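Local coordinates for protein GCN5-related N-acetyltransferase (Anabaena variabilis, PDB 2OZG) that binds coenzyme A and, as a member of the GCN5-related N-acetyltransferase family, probably transfers acetyl groups to amines, possibly those of aminoglycosides, at residues A[296-301]-A[335-340]; A[309-314]-A[342-347]. All blocks are in the same frame, centred on the assembly; numbering follows the deposited sequence.

Contact 1: A[296-301]-A[335-340]; sequences ALEARG and SEVTKG. With PEG (di(hydroxyethyl)ether), chain E.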
# COMPACT_ATOMS: atom_id res chain seq x y z
N ALA A 296 41.07 -18.16 -20.62
CA ALA A 296 39.75 -17.50 -20.76
C ALA A 296 39.65 -16.79 -22.12
O ALA A 296 38.67 -16.98 -22.85
CB ALA A 296 39.50 -16.52 -19.65
N LEU A 297 40.68 -16.04 -22.47
CA LEU A 297 40.72 -15.30 -23.74
C LEU A 297 40.79 -16.23 -24.96
O LEU A 297 40.14 -15.95 -25.97
CB LEU A 297 41.88 -14.32 -23.75
CG LEU A 297 41.67 -13.14 -22.81
CD1 LEU A 297 42.97 -12.34 -22.61
CD2 LEU A 297 40.52 -12.26 -23.29
N GLU A 298 41.53 -17.35 -24.85
CA GLU A 298 41.64 -18.29 -25.96
C GLU A 298 40.39 -19.14 -26.14
O GLU A 298 40.12 -19.62 -27.24
CB GLU A 298 42.89 -19.18 -25.81
CG GLU A 298 44.19 -18.38 -25.92
CD GLU A 298 45.41 -19.23 -25.95
OE1 GLU A 298 45.31 -20.36 -25.41
OE2 GLU A 298 46.44 -18.74 -26.51
N ALA A 299 39.59 -19.30 -25.10
CA ALA A 299 38.39 -20.11 -25.21
C ALA A 299 37.19 -19.39 -25.77
O ALA A 299 36.28 -20.01 -26.30
CB ALA A 299 38.07 -20.71 -23.86
N ARG A 300 37.20 -18.06 -25.68
CA ARG A 300 36.08 -17.21 -26.10
C ARG A 300 36.00 -17.07 -27.61
O ARG A 300 37.03 -17.18 -28.27
CB ARG A 300 36.36 -15.80 -25.56
CG ARG A 300 35.23 -14.81 -25.56
CD ARG A 300 35.78 -13.48 -25.25
NE ARG A 300 34.81 -12.41 -25.08
CZ ARG A 300 34.24 -11.73 -26.05
NH1 ARG A 300 34.45 -12.05 -27.32
NH2 ARG A 300 33.42 -10.74 -25.76
N GLY A 301 34.80 -16.87 -28.15
CA GLY A 301 34.64 -16.50 -29.56
C GLY A 301 34.82 -15.00 -29.73
O GLY A 301 34.52 -14.22 -28.81
N SER A 335 41.38 -16.24 -31.13
CA SER A 335 42.49 -15.57 -30.51
C SER A 335 43.67 -16.51 -30.20
O SER A 335 43.55 -17.73 -30.18
CB SER A 335 42.09 -14.89 -29.22
OG SER A 335 41.76 -15.87 -28.26
N GLU A 336 44.81 -15.88 -30.00
CA GLU A 336 46.01 -16.53 -29.53
C GLU A 336 46.55 -15.49 -28.55
O GLU A 336 46.55 -14.27 -28.84
CB GLU A 336 46.99 -16.81 -30.65
CG GLU A 336 48.23 -17.50 -30.14
CD GLU A 336 49.30 -17.74 -31.23
OE1 GLU A 336 48.94 -17.60 -32.44
OE2 GLU A 336 50.46 -18.06 -30.85
N VAL A 337 46.93 -15.95 -27.37
CA VAL A 337 47.44 -15.10 -26.33
C VAL A 337 48.87 -15.54 -26.04
O VAL A 337 49.13 -16.73 -25.92
CB VAL A 337 46.62 -15.23 -25.07
CG1 VAL A 337 47.37 -14.61 -23.87
CG2 VAL A 337 45.24 -14.62 -25.28
N THR A 338 49.79 -14.58 -26.01
CA THR A 338 51.22 -14.85 -25.72
C THR A 338 51.62 -13.89 -24.61
O THR A 338 50.95 -12.89 -24.38
CB THR A 338 52.14 -14.62 -26.95
OG1 THR A 338 51.85 -13.34 -27.52
CG2 THR A 338 51.93 -15.67 -28.02
N LYS A 339 52.71 -14.18 -23.93
CA LYS A 339 53.17 -13.31 -22.86
C LYS A 339 54.00 -12.15 -23.41
O LYS A 339 54.72 -12.29 -24.40
CB LYS A 339 53.99 -14.09 -21.83
CG LYS A 339 53.22 -15.11 -21.02
CD LYS A 339 54.19 -16.00 -20.17
N GLY A 340 53.89 -11.01 -22.76
CA GLY A 340 54.69 -9.84 -23.13
C GLY A 340 53.92 -8.70 -23.77
O GLY A 340 52.71 -8.56 -23.60
C1 PEG E . 38.20 -18.31 -30.03
O1 PEG E . 39.52 -18.11 -29.50
C2 PEG E . 38.09 -19.25 -31.23
O2 PEG E . 37.25 -20.38 -31.05
C3 PEG E . 37.35 -21.11 -29.82
C4 PEG E . 38.77 -21.47 -29.41
O4 PEG E . 38.90 -22.89 -29.33
O HOH W 1 41.73 -19.64 -29.57
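Ser-335 and Val-337, on the same side of their strand, meet the last turn of the helix that carries Leu-297 and Glu-298. The hydroxyl of Ser-335 donates to a helix carbonyl, Ser-335 OG to Leu-297 O at 2.8 Å. It comes from above the carbonyl plane, 49° out of it, with OG set between its own backbone N and carbonyl carbon (chi1 68°). Ser-335 OG also lies 3.3 Å from Glu-298 CA, so the serine sits close against the helix backbone. Two residues along, the carboxylate of Glu-298 reaches the strand backbone: Val-337 N donates to Glu-298 OE2 at 3.0 Å in a nearly straight bond, taken by the anti lone pair. The Glu-298 chain is extended beyond CG, which brings the carboxylate up beside the strand. Beside these two polar bonds, the side chains of Leu-297 and Val-337 cross at about a right angle, CB of Leu-297 against CG2 of Val-337 at 3.7 Å. The contact thus docks helix 293-299 on strand 334-339, an outermost strand, within this chain, of the mixed five-stranded sheet in the C-terminal sterol-carrier-protein-like domain. Leu-328 on the neighbouring strand 324-331 touches Leu-297, Ser-335 and Val-337, while Phe-385 of helix 375-385 also packs on Leu-297. Leu-297 O has a second donor, Tyr-302 OH, so two hydroxyls grip this carbonyl at the helix end. Nearer the start of the strand, a water donates to both Glu-298 O and Ser-335 O, bridging the two backbones. A di(hydroxyethyl)ether molecule, probably from the crystallisation liquor, would as modelled add a second bridge from Ser-335 N to Glu-298 O through its O1, but its C1 lies implausibly close to Arg-300 O, so this bridge is doubtful.

Contact 2: A[309-314]-A[342-347]; sequences ELHLEV and KGELQL
The imidazole of His-311 is held at both nitrogens, by the backbone N of Lys-342 across the contact and by Glu-309 on its own strand. This is the parallel pairing of strands 308-315 and 345-348 in the mixed sheet of the sterol-carrier-protein-like domain, with the turn at Lys-342 to Glu-344 leading into the second strand. Lys-342 N donates to ND1 of His-311 at 3.0 Å and His-311 NE2 donates to Glu-309 OE1 at 2.9 Å. Both partners lie within a few degrees of the ring plane, which should fix the ring's rotation. The lysine chain, extended beyond CG, crosses the ring obliquely, its CE over one face and offset toward the rim. Glu-344 approaches with its carboxylate plane turned 66° from the imidazole. Glu-344 OE2 accepts from His-311 N at 2.7 Å, on the anti side but tilted out of the carboxylate plane, and is also salt-bridged to Lys-380, which probably stabilises its negative charge. CG of Glu-344, between its backbone N and carbonyl carbon (chi1 58°), rests near His-311 O. His-311 O receives Leu-345 N at 3.0 Å and, weakly, Glu-344 N. Leu-345 O then takes Glu-313 N, and Glu-313 O takes Leu-347 N, giving the alternating bonds of a parallel pair. Leu-312 lies side by side with Leu-345, as does Val-314 with Leu-347, pointing to one face; the closest methyls are Leu-312 CD2 to Leu-345 CD2 at 3.9 Å, and Val-314 CG2 to Leu-347 CD1 at 3.8 Å. Helix 349-357 meets Val-314 and Leu-347 on this face. On the other face Glu-313 runs beside Gln-346, its carboxylate turned steeply against the amide. A water donates to both OE1 of Glu-313, at 2.7 Å, and O of Gly-343.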
# COMPACT_ATOMS: atom_id res chain seq x y z
N GLU A 309 45.71 -6.88 -32.59
CA GLU A 309 46.56 -7.31 -31.53
C GLU A 309 46.41 -6.31 -30.37
O GLU A 309 46.71 -5.13 -30.51
CB GLU A 309 47.96 -7.30 -32.06
CG GLU A 309 48.94 -8.08 -31.32
CD GLU A 309 50.28 -8.08 -32.05
OE1 GLU A 309 51.05 -7.13 -31.83
OE2 GLU A 309 50.54 -9.03 -32.83
N LEU A 310 45.93 -6.77 -29.23
CA LEU A 310 45.76 -5.90 -28.09
C LEU A 310 46.79 -6.23 -27.02
O LEU A 310 46.86 -7.37 -26.58
CB LEU A 310 44.30 -5.99 -27.53
CG LEU A 310 43.94 -5.06 -26.36
CD1 LEU A 310 44.19 -3.59 -26.68
CD2 LEU A 310 42.51 -5.28 -25.99
N HIS A 311 47.59 -5.24 -26.61
CA HIS A 311 48.67 -5.46 -25.62
C HIS A 311 48.18 -5.07 -24.23
O HIS A 311 48.11 -3.90 -23.87
CB HIS A 311 49.95 -4.71 -26.01
CG HIS A 311 50.64 -5.24 -27.23
ND1 HIS A 311 52.00 -5.31 -27.34
CD2 HIS A 311 50.14 -5.75 -28.39
CE1 HIS A 311 52.33 -5.80 -28.52
NE2 HIS A 311 51.21 -6.09 -29.17
N LEU A 312 47.88 -6.08 -23.44
CA LEU A 312 47.27 -5.92 -22.11
C LEU A 312 48.28 -5.96 -21.00
O LEU A 312 49.35 -6.60 -21.13
CB LEU A 312 46.34 -7.11 -21.84
CG LEU A 312 45.14 -7.39 -22.76
CD1 LEU A 312 44.64 -8.84 -22.62
CD2 LEU A 312 44.02 -6.42 -22.38
N GLU A 313 47.94 -5.29 -19.91
CA GLU A 313 48.71 -5.34 -18.69
C GLU A 313 47.75 -5.57 -17.56
O GLU A 313 46.95 -4.72 -17.21
CB GLU A 313 49.51 -4.07 -18.47
CG GLU A 313 50.58 -4.26 -17.41
CD GLU A 313 51.56 -3.14 -17.42
OE1 GLU A 313 51.12 -1.98 -17.32
OE2 GLU A 313 52.77 -3.42 -17.56
N VAL A 314 47.83 -6.75 -16.97
CA VAL A 314 46.85 -7.14 -15.98
C VAL A 314 47.43 -7.26 -14.56
O VAL A 314 48.54 -7.75 -14.39
CB VAL A 314 46.23 -8.52 -16.35
CG1 VAL A 314 45.07 -8.90 -15.40
CG2 VAL A 314 45.77 -8.52 -17.80
N LYS A 342 53.60 -4.47 -24.91
CA LYS A 342 53.79 -3.15 -24.38
C LYS A 342 52.77 -2.67 -23.38
O LYS A 342 52.84 -1.52 -22.96
CB LYS A 342 53.95 -2.19 -25.54
CG LYS A 342 52.79 -2.00 -26.41
CD LYS A 342 53.32 -1.50 -27.75
CE LYS A 342 52.24 -1.30 -28.77
NZ LYS A 342 52.88 -0.75 -30.00
N GLY A 343 51.80 -3.51 -23.02
CA GLY A 343 50.83 -3.16 -22.00
C GLY A 343 50.22 -1.78 -22.22
O GLY A 343 50.24 -0.93 -21.34
N GLU A 344 49.62 -1.62 -23.40
CA GLU A 344 48.94 -0.43 -23.83
C GLU A 344 47.59 -0.28 -23.17
O GLU A 344 47.03 0.80 -23.21
CB GLU A 344 48.76 -0.42 -25.36
CG GLU A 344 47.97 -1.62 -25.93
CD GLU A 344 47.95 -1.77 -27.50
OE1 GLU A 344 48.41 -0.88 -28.26
OE2 GLU A 344 47.45 -2.84 -27.94
N LEU A 345 47.06 -1.36 -22.61
CA LEU A 345 45.77 -1.31 -21.94
C LEU A 345 45.93 -2.00 -20.63
O LEU A 345 46.14 -3.22 -20.59
CB LEU A 345 44.67 -1.92 -22.79
CG LEU A 345 43.23 -1.84 -22.24
CD1 LEU A 345 42.23 -2.03 -23.36
CD2 LEU A 345 42.97 -2.88 -21.17
N GLN A 346 45.84 -1.21 -19.55
CA GLN A 346 46.08 -1.69 -18.20
C GLN A 346 44.84 -1.77 -17.38
O GLN A 346 44.04 -0.84 -17.37
CB GLN A 346 47.00 -0.71 -17.49
CG GLN A 346 48.18 -0.31 -18.39
CD GLN A 346 48.49 1.18 -18.24
OE1 GLN A 346 48.07 2.00 -19.07
NE2 GLN A 346 49.14 1.54 -17.14
N LEU A 347 44.71 -2.86 -16.64
CA LEU A 347 43.56 -3.06 -15.82
C LEU A 347 43.81 -4.15 -14.79
O LEU A 347 44.73 -4.95 -14.88
CB LEU A 347 42.34 -3.43 -16.69
CG LEU A 347 42.50 -4.42 -17.82
CD1 LEU A 347 43.28 -5.62 -17.54
CD2 LEU A 347 41.12 -4.83 -18.35
O HOH W 2 51.22 -6.14 -23.31
O HOH W 3 52.34 -0.76 -19.35

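How the contacts relate
From the N-terminal side, helix 293-299 comes first and strand 308-315 follows. Strands 324-331 and 334-339 then lead back to the helix, where contact 1 closes a loop with 33 residues between its segments. The chain goes on through 342-347, and contact 2 closes a second loop onto strand 308-315, with 27 residues between. The segments alternate, so the two loops cross. Contact 1 fastens the helix to an edge strand of the sheet as counted in this chain, while contact 2 joins two strands within it. Their centres are about 13 Å apart, yet they meet directly: CD1 of Leu-297 packs on CD1 of Leu-312 at 3.9 Å.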